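Local structure of probable arabinosyltransferase B (Mycobacterium tuberculosis H37Rv, 7BVF) at residues 77-82 / 202-207; 99-104 / 111-116; 627-632 / 701-706; 632-637 / 674-679; 903-908 / 940-945. The protein transfers arabinose units to build the arabinan of arabinogalactan in the mycobacterial cell wall. All coordinates share one frame; numbering follows the deposited sequence.

Interaction 1 (77-82 / 202-207)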
# COMPACT_ATOMS: atom_id res chain seq x y z
N VAL A 77 22.88 0.93 -34.09
CA VAL A 77 23.79 2.03 -33.80
C VAL A 77 23.67 3.13 -34.84
O VAL A 77 23.62 4.31 -34.50
CB VAL A 77 25.24 1.50 -33.69
CG1 VAL A 77 26.20 2.63 -33.47
CG2 VAL A 77 25.34 0.49 -32.58
N ASP A 78 23.62 2.76 -36.11
CA ASP A 78 23.43 3.68 -37.23
C ASP A 78 22.24 3.24 -38.06
O ASP A 78 21.64 2.19 -37.82
CB ASP A 78 24.68 3.73 -38.11
CG ASP A 78 25.82 4.49 -37.47
OD1 ASP A 78 26.77 4.87 -38.19
OD2 ASP A 78 25.77 4.72 -36.25
N PHE A 79 21.89 4.06 -39.04
CA PHE A 79 20.89 3.69 -40.04
C PHE A 79 21.04 4.63 -41.22
O PHE A 79 21.32 5.81 -41.04
CB PHE A 79 19.47 3.78 -39.46
CG PHE A 79 18.40 3.37 -40.42
CD1 PHE A 79 18.14 2.03 -40.66
CD2 PHE A 79 17.65 4.32 -41.09
CE1 PHE A 79 17.16 1.65 -41.55
CE2 PHE A 79 16.67 3.95 -41.97
CZ PHE A 79 16.42 2.61 -42.20
N THR A 80 20.87 4.10 -42.43
CA THR A 80 21.08 4.90 -43.64
C THR A 80 20.28 4.32 -44.79
O THR A 80 20.43 3.13 -45.09
CB THR A 80 22.57 4.95 -44.00
OG1 THR A 80 23.36 5.21 -42.84
CG2 THR A 80 22.83 6.04 -45.03
N ALA A 81 19.46 5.14 -45.43
CA ALA A 81 18.70 4.75 -46.60
C ALA A 81 18.94 5.75 -47.72
O ALA A 81 19.17 6.93 -47.46
CB ALA A 81 17.21 4.66 -46.29
N THR A 82 18.87 5.28 -48.96
CA THR A 82 19.20 6.11 -50.12
C THR A 82 18.02 6.40 -51.02
O THR A 82 17.78 7.57 -51.34
CB THR A 82 20.33 5.46 -50.93
OG1 THR A 82 21.56 5.58 -50.22
CG2 THR A 82 20.48 6.16 -52.27
N VAL A 202 19.88 0.15 -48.19
CA VAL A 202 19.73 0.34 -46.76
C VAL A 202 20.95 -0.25 -46.07
O VAL A 202 21.62 -1.14 -46.59
CB VAL A 202 18.42 -0.30 -46.25
CG1 VAL A 202 18.14 0.08 -44.82
CG2 VAL A 202 17.28 0.11 -47.13
N SER A 203 21.25 0.26 -44.88
CA SER A 203 22.42 -0.21 -44.14
C SER A 203 22.25 0.13 -42.67
O SER A 203 22.15 1.31 -42.32
CB SER A 203 23.69 0.42 -44.69
OG SER A 203 24.82 0.02 -43.94
N ALA A 204 22.23 -0.89 -41.82
CA ALA A 204 22.18 -0.70 -40.38
C ALA A 204 23.42 -1.32 -39.74
O ALA A 204 24.12 -2.12 -40.36
CB ALA A 204 20.92 -1.32 -39.77
N THR A 205 23.68 -0.92 -38.50
CA THR A 205 24.84 -1.38 -37.75
C THR A 205 24.35 -1.89 -36.40
O THR A 205 23.88 -1.10 -35.58
CB THR A 205 25.87 -0.27 -37.58
OG1 THR A 205 26.42 0.07 -38.85
CG2 THR A 205 26.98 -0.72 -36.66
N ILE A 206 24.46 -3.19 -36.18
CA ILE A 206 23.86 -3.83 -35.02
C ILE A 206 24.78 -3.66 -33.82
O ILE A 206 26.01 -3.71 -33.94
CB ILE A 206 23.58 -5.31 -35.32
CG1 ILE A 206 22.90 -5.44 -36.67
CG2 ILE A 206 22.70 -5.90 -34.24
CD1 ILE A 206 22.56 -6.84 -37.05
N ASP A 207 24.18 -3.47 -32.64
CA ASP A 207 24.91 -3.19 -31.41
C ASP A 207 25.32 -4.50 -30.75
O ASP A 207 24.71 -4.97 -29.79
CB ASP A 207 24.07 -2.32 -30.49
CG ASP A 207 24.80 -1.94 -29.22
OD1 ASP A 207 25.65 -1.02 -29.27
OD2 ASP A 207 24.53 -2.55 -28.17
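F79 and V202 meet on the packed side of an antiparallel strand pair in the concanavalin-like domain, where strand 78-81 runs beside the start of strand 202-214. The two short axes are 4.9 Å apart and almost exactly opposed, at 178°. F79 projects from the same face of the pair as V202 and A204, with its CG anti to the backbone N (chi1 -178°). Its CE1 comes within 3.8 Å of V202 CG1, one methyl of the valine fork, while A204 CB lies at the ring edge, near the ring plane and 4.4 Å from CD1. Leucines of the neighbouring contact 99-104 / 111-116 pack on this same apolar layer.

The other face is looser and more polar. D78, T80, S203 and T205 all project there and are partly exposed, and across the pair their side chains do little more than brush one another: D78 CB is 4.1 Å from T205 OG1. The central backbone bonds are weak as well, T80 N to S203 O at 3.1 Å and S203 N to T80 O at 3.0 Å, both bent. Backbone bonds from F79 to S152 and from A81 to V150 tie the first strand to the chain on its other flank.

A firmer grip comes at the V77 end. D207, salt-bridged through OD1 to R209, rests its CB 3.7 Å from V77 CG2, and V77 N donates to T205 O at 2.7 Å in a nearly straight bond, 171° at the hydrogen.

Interaction 2 (99-104 / 111-116)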
# COMPACT_ATOMS: atom_id res chain seq x y z
N LEU A 99 9.75 1.91 -48.34
CA LEU A 99 10.76 1.44 -47.41
C LEU A 99 10.21 1.57 -46.00
O LEU A 99 9.82 2.66 -45.58
CB LEU A 99 12.05 2.25 -47.57
CG LEU A 99 13.33 1.79 -46.89
CD1 LEU A 99 14.50 2.27 -47.70
CD2 LEU A 99 13.42 2.32 -45.47
N GLY A 100 10.18 0.45 -45.28
CA GLY A 100 9.77 0.45 -43.90
C GLY A 100 10.78 -0.29 -43.04
O GLY A 100 11.75 -0.85 -43.54
N THR A 101 10.53 -0.26 -41.75
CA THR A 101 11.37 -0.93 -40.78
C THR A 101 10.63 -2.00 -39.99
O THR A 101 11.21 -3.04 -39.66
CB THR A 101 11.98 0.11 -39.83
OG1 THR A 101 13.08 0.76 -40.48
CG2 THR A 101 12.46 -0.51 -38.58
N ALA A 102 9.35 -1.79 -39.72
CA ALA A 102 8.41 -2.77 -39.20
C ALA A 102 7.30 -2.96 -40.21
O ALA A 102 7.13 -2.13 -41.12
CB ALA A 102 7.84 -2.30 -37.85
N PRO A 103 6.52 -4.03 -40.12
CA PRO A 103 5.40 -4.19 -41.05
C PRO A 103 4.36 -3.11 -40.82
O PRO A 103 4.12 -2.68 -39.69
CB PRO A 103 4.85 -5.58 -40.74
CG PRO A 103 5.32 -5.88 -39.38
CD PRO A 103 6.64 -5.20 -39.23
N LYS A 104 3.74 -2.66 -41.91
CA LYS A 104 2.86 -1.50 -41.85
C LYS A 104 1.68 -1.73 -40.92
O LYS A 104 1.16 -0.77 -40.33
CB LYS A 104 2.37 -1.14 -43.25
CG LYS A 104 1.69 0.21 -43.35
CD LYS A 104 2.49 1.29 -42.64
CE LYS A 104 1.77 2.62 -42.69
NZ LYS A 104 2.48 3.67 -41.90
N LEU A 111 4.53 4.53 -34.66
CA LEU A 111 5.47 4.74 -33.58
C LEU A 111 6.60 3.72 -33.69
O LEU A 111 6.45 2.66 -34.29
CB LEU A 111 4.75 4.60 -32.24
CG LEU A 111 5.49 4.81 -30.92
CD1 LEU A 111 6.42 6.00 -31.00
CD2 LEU A 111 4.48 5.01 -29.80
N GLN A 112 7.76 4.08 -33.14
CA GLN A 112 8.92 3.19 -33.01
C GLN A 112 9.27 2.48 -34.31
O GLN A 112 9.59 1.29 -34.32
CB GLN A 112 8.73 2.20 -31.86
CG GLN A 112 7.67 1.13 -32.04
CD GLN A 112 7.08 0.70 -30.73
OE1 GLN A 112 7.47 1.18 -29.67
NE2 GLN A 112 6.13 -0.22 -30.78
N ALA A 113 9.24 3.21 -35.42
CA ALA A 113 9.71 2.69 -36.70
C ALA A 113 9.87 3.86 -37.65
O ALA A 113 9.51 5.00 -37.33
CB ALA A 113 8.77 1.63 -37.27
N LEU A 114 10.39 3.57 -38.84
CA LEU A 114 10.68 4.59 -39.84
C LEU A 114 10.02 4.21 -41.15
O LEU A 114 10.13 3.06 -41.58
CB LEU A 114 12.19 4.75 -40.02
CG LEU A 114 12.69 5.81 -41.00
CD1 LEU A 114 13.88 6.52 -40.40
CD2 LEU A 114 13.06 5.17 -42.32
N PHE A 115 9.35 5.17 -41.78
CA PHE A 115 8.65 4.93 -43.03
C PHE A 115 8.97 6.04 -44.02
O PHE A 115 9.25 7.18 -43.64
CB PHE A 115 7.14 4.83 -42.82
CG PHE A 115 6.73 3.64 -42.00
CD1 PHE A 115 6.59 2.40 -42.59
CD2 PHE A 115 6.49 3.76 -40.65
CE1 PHE A 115 6.22 1.31 -41.84
CE2 PHE A 115 6.12 2.67 -39.91
CZ PHE A 115 5.98 1.45 -40.50
N VAL A 116 8.91 5.70 -45.31
CA VAL A 116 9.26 6.59 -46.41
C VAL A 116 8.05 6.74 -47.32
O VAL A 116 8.17 6.72 -48.55
CB VAL A 116 10.50 6.10 -47.17
CG1 VAL A 116 11.07 7.19 -48.06
CG2 VAL A 116 11.56 5.64 -46.19
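L99-T101 and L114-V116 pass each other in opposite directions, G100 facing F115 with their CA atoms 4.7 Å apart, and a weak hydrogen bond runs from V116 N to L99 O at 3.2 Å. Beside it G100 turns its CA hydrogen on the carbonyl of the second segment, with CA 3.5 Å from L114 O.

Among the side chains, L99 lays its CB against V116 CG2 at 3.7 Å and reaches with CD2 toward L114 CD2, at 4.3 Å. This is a hairpin-like return of the chain within the concanavalin-like domain, in the long loop region between helix 85-89 and strand 122-126, and its leucines L99 and L114 face strand 78-81. Near the turn A102 and A113 touch methyl to methyl, their CB atoms 4.1 Å apart, and L1042 of helix 1040-1043 lies against A102.

The F115 ring and K104 form a further part of the contact. Although the CB of F115 leads away from the first segment, the ring swings back to it, and G100 CA and A102 O approach it obliquely. K104 comes over one face. A bend at chi2 (47°) brings CD to 3.8 Å from F115 CE1, off-centre, and the extended remainder of the chain carries NZ above the middle of the ring, 4.1 Å from the F115 centroid and only 5° off the normal. This is a cation-pi contact. The ammonium has a second partner in N110, whose OD1 is hydrogen-bonded to K104 NZ.

Interaction 3 (627-632 / 701-706)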
# COMPACT_ATOMS: atom_id res chain seq x y z
N ALA A 627 6.96 -15.87 30.65
CA ALA A 627 6.88 -14.76 29.71
C ALA A 627 7.47 -15.13 28.36
O ALA A 627 6.91 -14.78 27.31
CB ALA A 627 7.59 -13.53 30.28
N PHE A 628 8.58 -15.86 28.36
CA PHE A 628 9.15 -16.31 27.09
C PHE A 628 8.21 -17.28 26.38
O PHE A 628 8.05 -17.22 25.15
CB PHE A 628 10.51 -16.96 27.31
CG PHE A 628 11.17 -17.41 26.04
CD1 PHE A 628 11.71 -16.49 25.16
CD2 PHE A 628 11.25 -18.75 25.72
CE1 PHE A 628 12.32 -16.90 23.99
CE2 PHE A 628 11.85 -19.17 24.55
CZ PHE A 628 12.39 -18.24 23.69
N LEU A 629 7.58 -18.19 27.12
CA LEU A 629 6.62 -19.11 26.51
C LEU A 629 5.43 -18.36 25.91
O LEU A 629 4.97 -18.69 24.81
CB LEU A 629 6.14 -20.12 27.55
CG LEU A 629 5.36 -21.32 27.04
CD1 LEU A 629 6.23 -22.18 26.15
CD2 LEU A 629 4.83 -22.12 28.21
N ALA A 630 4.93 -17.34 26.61
CA ALA A 630 3.83 -16.54 26.07
C ALA A 630 4.26 -15.79 24.82
O ALA A 630 3.47 -15.63 23.88
CB ALA A 630 3.32 -15.57 27.13
N ALA A 631 5.51 -15.32 24.78
CA ALA A 631 6.00 -14.67 23.57
C ALA A 631 6.07 -15.64 22.40
O ALA A 631 5.74 -15.28 21.27
CB ALA A 631 7.38 -14.06 23.83
N LEU A 632 6.48 -16.89 22.67
CA LEU A 632 6.47 -17.90 21.62
C LEU A 632 5.06 -18.15 21.09
O LEU A 632 4.86 -18.28 19.88
CB LEU A 632 7.07 -19.20 22.14
CG LEU A 632 8.51 -19.51 21.76
CD1 LEU A 632 8.98 -20.75 22.48
CD2 LEU A 632 8.63 -19.70 20.26
N ALA A 701 8.86 -28.84 33.43
CA ALA A 701 9.04 -29.70 32.27
C ALA A 701 8.68 -28.98 30.98
O ALA A 701 9.44 -29.01 30.01
CB ALA A 701 8.19 -30.97 32.42
N LEU A 702 7.53 -28.31 30.96
CA LEU A 702 7.08 -27.67 29.73
C LEU A 702 7.84 -26.39 29.39
O LEU A 702 7.46 -25.70 28.44
CB LEU A 702 5.57 -27.40 29.78
CG LEU A 702 4.96 -26.45 30.81
CD1 LEU A 702 4.89 -25.04 30.28
CD2 LEU A 702 3.58 -26.93 31.18
N THR A 703 8.90 -26.05 30.13
CA THR A 703 9.71 -24.88 29.84
C THR A 703 11.20 -25.22 29.73
O THR A 703 12.04 -24.34 29.91
CB THR A 703 9.50 -23.79 30.88
OG1 THR A 703 9.69 -24.34 32.19
CG2 THR A 703 8.11 -23.21 30.78
N THR A 704 11.53 -26.48 29.45
CA THR A 704 12.92 -26.87 29.26
C THR A 704 13.38 -26.70 27.82
O THR A 704 14.54 -26.34 27.59
CB THR A 704 13.13 -28.33 29.70
OG1 THR A 704 12.04 -29.13 29.23
CG2 THR A 704 13.23 -28.43 31.20
N ALA A 705 12.51 -26.95 26.86
CA ALA A 705 12.86 -26.83 25.45
C ALA A 705 11.62 -26.58 24.60
O ALA A 705 11.08 -27.53 24.03
CB ALA A 705 13.59 -28.08 24.97
N PRO A 706 11.13 -25.34 24.52
CA PRO A 706 9.95 -25.07 23.69
C PRO A 706 10.27 -24.79 22.23
O PRO A 706 9.45 -25.06 21.35
CB PRO A 706 9.33 -23.86 24.38
CG PRO A 706 10.47 -23.15 25.01
CD PRO A 706 11.54 -24.17 25.31
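CG of L629 stands anti to its backbone N (chi1 -168°), and CG of L702 lies between its backbone N and carbonyl carbon (chi1 63°). The two side chains cross at about a right angle, with L629 CD2 3.6 Å from L702 CD1. The contact sets helix 622-639, predicted to span the membrane, against the short linker that joins helix 697-701 to helix 706-727. L629 touches both sides of the bend: while CD2 meets L702, the other methyl, CD1, is 3.9 Å from P706 CB, at the start of helix 706-727.

P706 is the second centre of the contact. L632, three residues further along the helix, brings CD1 to 3.7 Å from the same P706 CB, so that the proline ring carbons rest on two leucine methyls. No hydrogen bond crosses the interface. Two hydroxyls bond back to their own segment or the helix before it: T704 OG1 donates to A701 O at 2.7 Å, and T703 OG1 is hydrogen-bonded to I699 O. Helix 537-559 packs on F628 and L632 as well, through T552 for the former and through I545 and L548 for the latter. P706 CG lies at the edge of the F628 ring, near its plane, 4.2 Å from CE2.

Interaction 4 (632-637 / 674-679)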
# COMPACT_ATOMS: atom_id res chain seq x y z
N LEU A 632 6.48 -16.89 22.67
CA LEU A 632 6.47 -17.90 21.62
C LEU A 632 5.06 -18.15 21.09
O LEU A 632 4.86 -18.28 19.88
CB LEU A 632 7.07 -19.20 22.14
CG LEU A 632 8.51 -19.51 21.76
CD1 LEU A 632 8.98 -20.75 22.48
CD2 LEU A 632 8.63 -19.70 20.26
N PHE A 633 4.08 -18.24 21.99
CA PHE A 633 2.70 -18.46 21.56
C PHE A 633 2.18 -17.29 20.74
O PHE A 633 1.45 -17.48 19.76
CB PHE A 633 1.81 -18.72 22.77
CG PHE A 633 1.88 -20.12 23.28
CD1 PHE A 633 2.02 -21.18 22.42
CD2 PHE A 633 1.81 -20.38 24.64
CE1 PHE A 633 2.09 -22.47 22.89
CE2 PHE A 633 1.88 -21.66 25.12
CZ PHE A 633 2.01 -22.71 24.24
N PHE A 634 2.53 -16.06 21.14
CA PHE A 634 2.13 -14.89 20.35
C PHE A 634 2.76 -14.92 18.96
O PHE A 634 2.09 -14.60 17.97
CB PHE A 634 2.54 -13.62 21.09
CG PHE A 634 2.14 -12.35 20.39
CD1 PHE A 634 0.88 -11.81 20.57
CD2 PHE A 634 3.03 -11.70 19.57
CE1 PHE A 634 0.52 -10.65 19.94
CE2 PHE A 634 2.67 -10.53 18.93
CZ PHE A 634 1.42 -10.01 19.11
N LEU A 635 4.03 -15.30 18.88
CA LEU A 635 4.69 -15.41 17.58
C LEU A 635 4.01 -16.45 16.70
O LEU A 635 3.84 -16.23 15.50
CB LEU A 635 6.17 -15.74 17.79
CG LEU A 635 7.06 -16.09 16.61
CD1 LEU A 635 8.41 -15.45 16.82
CD2 LEU A 635 7.22 -17.59 16.46
N LEU A 636 3.62 -17.58 17.28
CA LEU A 636 2.91 -18.60 16.51
C LEU A 636 1.56 -18.08 16.02
O LEU A 636 1.18 -18.31 14.86
CB LEU A 636 2.71 -19.85 17.35
CG LEU A 636 3.81 -20.91 17.29
CD1 LEU A 636 3.41 -22.10 18.14
CD2 LEU A 636 4.03 -21.34 15.86
N ALA A 637 0.81 -17.40 16.89
CA ALA A 637 -0.47 -16.84 16.49
C ALA A 637 -0.32 -15.83 15.37
O ALA A 637 -1.19 -15.72 14.50
CB ALA A 637 -1.16 -16.20 17.68
N ALA A 674 -5.57 -17.81 22.15
CA ALA A 674 -6.10 -18.27 23.43
C ALA A 674 -5.01 -18.88 24.29
O ALA A 674 -4.94 -18.62 25.50
CB ALA A 674 -7.22 -19.28 23.18
N LEU A 675 -4.13 -19.68 23.69
CA LEU A 675 -3.01 -20.25 24.45
C LEU A 675 -2.09 -19.16 24.97
O LEU A 675 -1.62 -19.22 26.12
CB LEU A 675 -2.24 -21.23 23.58
CG LEU A 675 -2.94 -22.53 23.20
CD1 LEU A 675 -2.07 -23.35 22.27
CD2 LEU A 675 -3.29 -23.33 24.43
N PHE A 676 -1.81 -18.15 24.15
CA PHE A 676 -0.99 -17.03 24.59
C PHE A 676 -1.64 -16.28 25.74
O PHE A 676 -0.96 -15.87 26.69
CB PHE A 676 -0.73 -16.07 23.43
CG PHE A 676 -0.53 -14.64 23.86
CD1 PHE A 676 0.66 -14.23 24.42
CD2 PHE A 676 -1.53 -13.71 23.68
CE1 PHE A 676 0.85 -12.92 24.81
CE2 PHE A 676 -1.35 -12.40 24.06
CZ PHE A 676 -0.16 -12.00 24.63
N ALA A 677 -2.96 -16.09 25.68
CA ALA A 677 -3.66 -15.41 26.75
C ALA A 677 -3.58 -16.19 28.06
O ALA A 677 -3.37 -15.61 29.12
CB ALA A 677 -5.12 -15.17 26.36
N ILE A 678 -3.72 -17.51 27.99
CA ILE A 678 -3.61 -18.32 29.20
C ILE A 678 -2.20 -18.26 29.78
O ILE A 678 -2.02 -18.11 30.99
CB ILE A 678 -4.04 -19.77 28.91
CG1 ILE A 678 -5.52 -19.82 28.53
CG2 ILE A 678 -3.78 -20.66 30.11
CD1 ILE A 678 -5.98 -21.17 28.05
N ALA A 679 -1.18 -18.38 28.92
CA ALA A 679 0.19 -18.34 29.42
C ALA A 679 0.53 -16.97 30.00
O ALA A 679 1.24 -16.87 31.01
CB ALA A 679 1.17 -18.71 28.31
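F633 and F634 lean on L675, F676 and A679 where two helices predicted to span the membrane, 622-639 and 668-687, pack antiparallel; their short axes approach to 8.3 Å at 164°.

Going along the second helix, L675 comes first. Its CB sits over the middle of the F633 ring, 4.2 Å from the centroid and nearly on the normal, a CH-pi contact.

F676 follows and meets both phenylalanines. Its CB touches F633 CB at 3.7 Å. CG is anti to the backbone N (chi1 151°), and the F676 and F634 side chains lie side by side, pointing the same way. The edge of F634 is turned to the face of F676 in an inclined edge-to-face pair, centroids 5.4 Å apart and planes at 62°, with F634 CD1 standing over the centre of the F676 ring. F634 CB also rests over that face, 3.9 Å from F676 CD1. The F676 ring meets F673 of its own helix, and a bound cardiolipin comes within about 4 Å of its side chain, so this aromatic group adjoins a lipid.

One turn on from L675, A679 ends the walk. Its CB lies beside F633, at the ring edge and near its plane, 4.1 Å from F633 CD2.

Interaction 5 (903-908 / 940-945)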
# COMPACT_ATOMS: atom_id res chain seq x y z
N ALA A 903 -30.18 -36.79 -20.45
CA ALA A 903 -31.28 -37.74 -20.55
C ALA A 903 -30.74 -39.15 -20.68
O ALA A 903 -29.58 -39.36 -21.06
CB ALA A 903 -32.19 -37.43 -21.74
N MET A 904 -31.59 -40.12 -20.38
CA MET A 904 -31.26 -41.54 -20.41
C MET A 904 -32.19 -42.25 -21.39
O MET A 904 -33.29 -41.77 -21.67
CB MET A 904 -31.39 -42.16 -19.01
CG MET A 904 -30.62 -41.41 -17.94
SD MET A 904 -28.87 -41.84 -17.91
CE MET A 904 -28.94 -43.49 -17.22
N PRO A 905 -31.77 -43.40 -21.92
CA PRO A 905 -32.59 -44.07 -22.94
C PRO A 905 -33.90 -44.58 -22.37
O PRO A 905 -33.96 -45.07 -21.24
CB PRO A 905 -31.71 -45.23 -23.41
CG PRO A 905 -30.84 -45.51 -22.25
CD PRO A 905 -30.57 -44.19 -21.61
N GLY A 906 -34.97 -44.45 -23.16
CA GLY A 906 -36.28 -44.84 -22.72
C GLY A 906 -37.20 -45.21 -23.87
O GLY A 906 -36.76 -45.57 -24.96
N PRO A 907 -38.51 -45.12 -23.63
CA PRO A 907 -39.47 -45.50 -24.68
C PRO A 907 -39.44 -44.61 -25.91
O PRO A 907 -39.98 -45.02 -26.95
CB PRO A 907 -40.83 -45.40 -23.96
CG PRO A 907 -40.50 -45.44 -22.50
CD PRO A 907 -39.18 -44.76 -22.37
N GLY A 908 -38.84 -43.43 -25.84
CA GLY A 908 -38.81 -42.55 -26.99
C GLY A 908 -39.18 -41.11 -26.68
O GLY A 908 -39.41 -40.32 -27.60
N PRO A 940 -24.06 -40.63 -15.98
CA PRO A 940 -24.04 -42.10 -16.08
C PRO A 940 -23.43 -42.63 -17.37
O PRO A 940 -23.13 -41.88 -18.29
CB PRO A 940 -25.52 -42.46 -15.97
CG PRO A 940 -26.11 -41.37 -15.18
CD PRO A 940 -25.39 -40.13 -15.59
N ALA A 941 -23.25 -43.95 -17.43
CA ALA A 941 -22.60 -44.55 -18.59
C ALA A 941 -23.49 -44.48 -19.82
O ALA A 941 -23.03 -44.10 -20.90
CB ALA A 941 -22.22 -46.00 -18.29
N ASP A 942 -24.76 -44.84 -19.68
CA ASP A 942 -25.70 -44.86 -20.80
C ASP A 942 -26.53 -43.58 -20.78
O ASP A 942 -27.69 -43.56 -20.37
CB ASP A 942 -26.59 -46.13 -20.74
CG ASP A 942 -27.39 -46.22 -19.46
OD1 ASP A 942 -28.64 -46.23 -19.54
OD2 ASP A 942 -26.78 -46.29 -18.37
N ALA A 943 -25.91 -42.49 -21.23
CA ALA A 943 -26.59 -41.22 -21.41
C ALA A 943 -26.69 -40.94 -22.90
O ALA A 943 -25.69 -41.00 -23.62
CB ALA A 943 -25.83 -40.09 -20.71
N VAL A 944 -27.91 -40.65 -23.37
CA VAL A 944 -28.15 -40.53 -24.80
C VAL A 944 -27.92 -39.12 -25.31
O VAL A 944 -27.32 -38.92 -26.36
CB VAL A 944 -29.57 -41.02 -25.13
CG1 VAL A 944 -29.78 -41.04 -26.63
CG2 VAL A 944 -29.79 -42.38 -24.56
N ALA A 945 -28.39 -38.10 -24.58
CA ALA A 945 -28.37 -36.74 -25.09
C ALA A 945 -28.10 -35.77 -23.95
O ALA A 945 -28.08 -36.15 -22.78
CB ALA A 945 -29.68 -36.40 -25.78
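A903 and A945 sit where strand 901-903 and strand 945-950 of the C-terminal domain pair antiparallel, and the contact continues into the loops beyond. A903 uses both backbone polar groups: its N donates to A945 O at 3.2 Å, and its O accepts from V944 N at 3.1 Å. W862 packs against both A903 and A945.

Past the strands the side chains take over. M904 starts away from the second segment, but bends at chi2 (-81°) and chi3 (-72°) bring its end back, with CE 3.8 Å from P940 CB and 3.6 Å from D942 OD1. The M904 side chain crosses those of P940 and D942 at about a right angle. P905 lies between two neighbours: its CD is 3.5 Å from V944 CG2 and also 3.5 Å from D942 OD1.

The hydrogen bonds across this contact are the two backbone bonds at the strand end, while the loops are joined mainly by van der Waals packing of methionine, proline and valine. D942 is an exposed residue whose carboxyl group borders M904 CE and P905 CD by packing alone, so it probably keeps its polar contact with solvent.

Overall arrangement
The contacts form two close pairs and an outlier. Interactions 1 and 2, centres 14 Å apart, share one apolar layer of the concanavalin-like domain: V202 CG2 is 3.6 Å from L99 CD1, and F79 CE2 is 3.8 Å from L114 CD2. Across the chain's centre, interactions 3 and 4 use successive parts of helix 622-639, with L632 in common and centres 10 Å apart. The centres of interactions 1 and 4 are 70 Å apart. Interaction 5, in the C-terminal domain, lies about 60 Å from interaction 4, centre to centre. None of the five supplies a residue to the ethambutol pocket; the F628 side chain of interaction 3 is about 8 Å from a bound cardiolipin, and F676 of interaction 4 is closer to one.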